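Side-chain contacts in Her-1 protein (Caenorhabditis elegans, PDB 1SZH), which dictates male development, probably as a secreted signal in sex determination that inhibits the function of TRA-2A: residues Gln24-Cys27 with Ile28-Lys32; Gly136-Ile139 with Glu140-Gln143. The protein carries 2 engineered substitutions. All coordinates share one frame; numbering follows the deposited sequence.

Overall arrangement
Contact 1 (24-32) lies within helix 24-33, and contact 2 (136-143) in the loop that follows helix 120-134, the last long helix of the chain. They come in series, the first closing well before the second opens. Their centres are 32 Å apart, on opposite sides of the chain's centre, and their nearest atoms stay about 21 Å from each other, so neither touches the other. Each is a local arrangement within one unbroken run of chain. In this all-helical secreted protein, held by seven disulfides, contact 1 packs against helices 8-18 and 47-59, whereas contact 2 folds back onto helix 120-134 at the surface.

Contact 1 of 2, residues Gln24-Cys27 with Ile28-Lys32; sequences QECC and IEIMK
Gln24 accepts the amide of Ile28 at its carbonyl, N to O 2.9 Å, while its side-chain NE2 turns back to Ala15 O and Thr20 O, joining the start of helix 24-33 to the end of helix 8-18. Ile28 reaches back toward the same carbonyl, its CG1 lying 3.3 Å from Gln24 O. Glu25 lies on the exposed face, and its OE1 stands 4.0 Å from CD1 of Ile28, a loose contact between a methyl and an exposed carboxylate. Its carbonyl bonds to the Glu29 amide, and Glu29 CG leans over Glu25 O. The carbonyl of Cys26 accepts the Ile30 amide; Cys26 SG, committed to the disulfide with Cys39, rests 4.3 Å from Ile30 CG2. Ile30 also brings CG1 to 3.4 Å from Cys27 O, because CG1 sits between backbone N and carbonyl carbon (chi1 68°). Were Ile30 cut back to an alanine, Cys26 SG would probably lose its apolar neighbour and a gap would be likely to open against Thr35, Ile37 and Pro101. Cys27 O takes the Met31 N-H, N to O 3.1 Å. Met31 bends at chi3, which curls CE back to 3.3 Å from Cys27 O and near Cys27 CB, and its flexible thioether suits a buried place among Ile11, Ala15, Leu55 and Leu59. Four successive i to i+4 bonds thus satisfy the carbonyls; Met31 and Ile28 pack on neighbouring helices, Ile30 on loop residues, disulfides tie Cys26 to Cys39 and Cys27 to Cys19, and the glutamates keep to the exposed side, Glu29 in a long, weak salt bridge with Lys32 (NZ to OE1, 3.7 Å).

Contact 2 of 2, residues Gly136-Ile139 with Glu140-Gln143; sequences GIKI and EVLQ
Lys138 sends CG away from its backbone N (chi1 174°), runs extended as far as CE, then bends at chi4 (-58°), which turns NZ toward Glu140. The glutamate answers with a bend at chi2, 96°, folding the carboxylate back along the chain. The two side chains cross at about a right angle, and NZ of Lys138 forms a salt bridge with OE1 of Glu140 at 3.5 Å. OE1 of Glu140 also comes to 3.0 Å from Lys138 CG, so the carboxylate lies against the lysine's methylenes as well as near its ammonium, and Lys138 NZ is close to Glu140 CB (3.2 Å). A long, flexible lysine suits this exposed place because its methylenes serve a second partner: CD of Lys138 lies 3.7 Å from CG2 of Val141, whose methyl lies across the lysine chain.

The backbone turns within the same run. Val141 N donates to Lys138 O at 2.9 Å, and Leu142 N donates to Ile139 O at 3.0 Å. At the ends of the turn, Ile137 CG2 meets Leu142 CD1 at 3.9 Å, an apolar touch on the surface. Ile139 is buried, its apolar branches set against Cys129, Leu132 and Arg133 of helix 120-134 and against Val74 and Cys75. Gly136 ends that helix in a Schellman motif; at its positive phi a side chain would jam against the preceding carbonyl O, which suits glycine. The i to i+3 bonds that follow are those of a short 3-10 turn, by which the surface loop doubles back on the helix it has just left.

Contact 1 of 2, residues Gln24-Cys27 with Ile28-Lys32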
# COMPACT_ATOMS: atom_id res chain seq x y z
N GLN A 24 -0.95 8.33 19.14
CA GLN A 24 -1.68 9.30 18.34
C GLN A 24 -0.79 10.17 17.47
O GLN A 24 -1.04 10.34 16.27
CB GLN A 24 -2.47 10.24 19.25
CG GLN A 24 -3.59 9.58 19.97
CD GLN A 24 -4.64 9.13 19.01
OE1 GLN A 24 -5.24 9.94 18.31
NE2 GLN A 24 -4.86 7.82 18.96
N GLU A 25 0.23 10.76 18.08
CA GLU A 25 1.13 11.64 17.37
C GLU A 25 1.85 10.91 16.26
O GLU A 25 2.03 11.46 15.17
CB GLU A 25 2.17 12.25 18.32
CG GLU A 25 1.63 13.38 19.18
CD GLU A 25 1.49 14.69 18.42
OE1 GLU A 25 0.74 14.74 17.43
OE2 GLU A 25 2.16 15.67 18.82
N CYS A 26 2.26 9.68 16.53
CA CYS A 26 2.95 8.91 15.52
C CYS A 26 2.02 8.62 14.35
O CYS A 26 2.42 8.72 13.20
CB CYS A 26 3.48 7.58 16.09
SG CYS A 26 4.41 6.60 14.91
N CYS A 27 0.77 8.26 14.65
CA CYS A 27 -0.19 7.99 13.57
C CYS A 27 -0.45 9.23 12.74
O CYS A 27 -0.54 9.16 11.51
CB CYS A 27 -1.48 7.44 14.17
SG CYS A 27 -1.24 5.69 14.54
N ILE A 28 -0.57 10.38 13.39
CA ILE A 28 -0.77 11.64 12.67
C ILE A 28 0.44 11.89 11.78
O ILE A 28 0.29 12.28 10.61
CB ILE A 28 -0.97 12.80 13.67
CG1 ILE A 28 -2.35 12.66 14.31
CG2 ILE A 28 -0.86 14.15 12.98
CD1 ILE A 28 -2.55 13.52 15.55
N GLU A 29 1.64 11.61 12.30
CA GLU A 29 2.86 11.82 11.51
C GLU A 29 2.95 10.95 10.27
O GLU A 29 3.25 11.44 9.18
CB GLU A 29 4.10 11.57 12.38
CG GLU A 29 4.38 12.66 13.39
CD GLU A 29 5.71 13.35 13.13
OE1 GLU A 29 5.73 14.60 13.14
OE2 GLU A 29 6.74 12.66 12.92
N ILE A 30 2.68 9.64 10.41
CA ILE A 30 2.77 8.80 9.22
C ILE A 30 1.67 9.16 8.22
O ILE A 30 1.86 9.01 7.01
CB ILE A 30 2.79 7.29 9.58
CG1 ILE A 30 1.45 6.81 10.15
CG2 ILE A 30 3.89 7.04 10.62
CD1 ILE A 30 0.46 6.31 9.10
N MET A 31 0.54 9.66 8.68
CA MET A 31 -0.49 10.07 7.72
C MET A 31 -0.09 11.34 6.96
O MET A 31 -0.26 11.44 5.74
CB MET A 31 -1.84 10.28 8.40
CG MET A 31 -2.51 8.94 8.75
SD MET A 31 -4.18 9.14 9.43
CE MET A 31 -3.79 9.31 11.18
N LYS A 32 0.46 12.33 7.68
CA LYS A 32 0.81 13.58 7.00
C LYS A 32 2.01 13.42 6.08
O LYS A 32 2.10 14.12 5.08
CB LYS A 32 1.03 14.72 8.02
CG LYS A 32 2.38 14.76 8.70
CD LYS A 32 2.40 15.90 9.78
CE LYS A 32 3.82 16.24 10.20
NZ LYS A 32 3.82 17.24 11.31

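Contact 2 of 2, residues Gly136-Ile139 with Glu140-Gln143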
# COMPACT_ATOMS: atom_id res chain seq x y z
N GLY A 136 -10.31 -13.48 -5.45
CA GLY A 136 -10.35 -14.57 -4.50
C GLY A 136 -9.17 -15.51 -4.43
O GLY A 136 -9.20 -16.49 -3.66
N ILE A 137 -8.14 -15.23 -5.22
CA ILE A 137 -6.93 -16.06 -5.20
C ILE A 137 -5.96 -15.52 -4.16
O ILE A 137 -5.63 -14.33 -4.17
CB ILE A 137 -6.21 -16.04 -6.57
CG1 ILE A 137 -7.16 -16.49 -7.69
CG2 ILE A 137 -4.96 -16.90 -6.50
CD1 ILE A 137 -7.64 -17.92 -7.55
N LYS A 138 -5.53 -16.38 -3.24
CA LYS A 138 -4.54 -15.97 -2.25
C LYS A 138 -3.28 -15.93 -3.11
O LYS A 138 -2.63 -16.94 -3.31
CB LYS A 138 -4.39 -17.03 -1.15
CG LYS A 138 -3.28 -16.73 -0.16
CD LYS A 138 -3.12 -17.81 0.89
CE LYS A 138 -2.12 -17.38 1.96
NZ LYS A 138 -0.78 -17.07 1.37
N ILE A 139 -2.93 -14.75 -3.62
CA ILE A 139 -1.79 -14.61 -4.52
C ILE A 139 -0.44 -15.18 -4.10
O ILE A 139 0.35 -15.58 -4.96
CB ILE A 139 -1.62 -13.15 -4.96
CG1 ILE A 139 -1.70 -12.22 -3.75
CG2 ILE A 139 -2.69 -12.81 -5.99
CD1 ILE A 139 -1.66 -10.74 -4.09
N GLU A 140 -0.18 -15.22 -2.79
CA GLU A 140 1.06 -15.77 -2.27
C GLU A 140 1.21 -17.25 -2.67
O GLU A 140 2.32 -17.79 -2.68
CB GLU A 140 1.10 -15.64 -0.75
CG GLU A 140 0.89 -14.21 -0.25
CD GLU A 140 -0.55 -13.90 0.13
OE1 GLU A 140 -1.48 -14.31 -0.60
OE2 GLU A 140 -0.74 -13.24 1.17
N VAL A 141 0.09 -17.88 -3.00
CA VAL A 141 0.07 -19.29 -3.41
C VAL A 141 0.69 -19.50 -4.80
O VAL A 141 1.27 -20.56 -5.10
CB VAL A 141 -1.40 -19.81 -3.42
CG1 VAL A 141 -1.49 -21.22 -4.04
CG2 VAL A 141 -1.95 -19.83 -2.00
N LEU A 142 0.57 -18.49 -5.66
CA LEU A 142 1.09 -18.52 -7.02
C LEU A 142 2.30 -17.61 -7.18
O LEU A 142 2.37 -16.56 -6.56
CB LEU A 142 0.03 -18.02 -8.01
CG LEU A 142 -1.32 -18.75 -8.10
CD1 LEU A 142 -2.23 -18.02 -9.07
CD2 LEU A 142 -1.09 -20.17 -8.59
N GLN A 143 3.26 -18.02 -7.99
CA GLN A 143 4.41 -17.16 -8.24
C GLN A 143 4.01 -16.45 -9.53
O GLN A 143 3.22 -16.99 -10.31
CB GLN A 143 5.69 -17.97 -8.42
CG GLN A 143 5.49 -19.28 -9.10
CD GLN A 143 6.78 -20.07 -9.17
OE1 GLN A 143 7.48 -20.21 -8.16
NE2 GLN A 143 7.10 -20.60 -10.34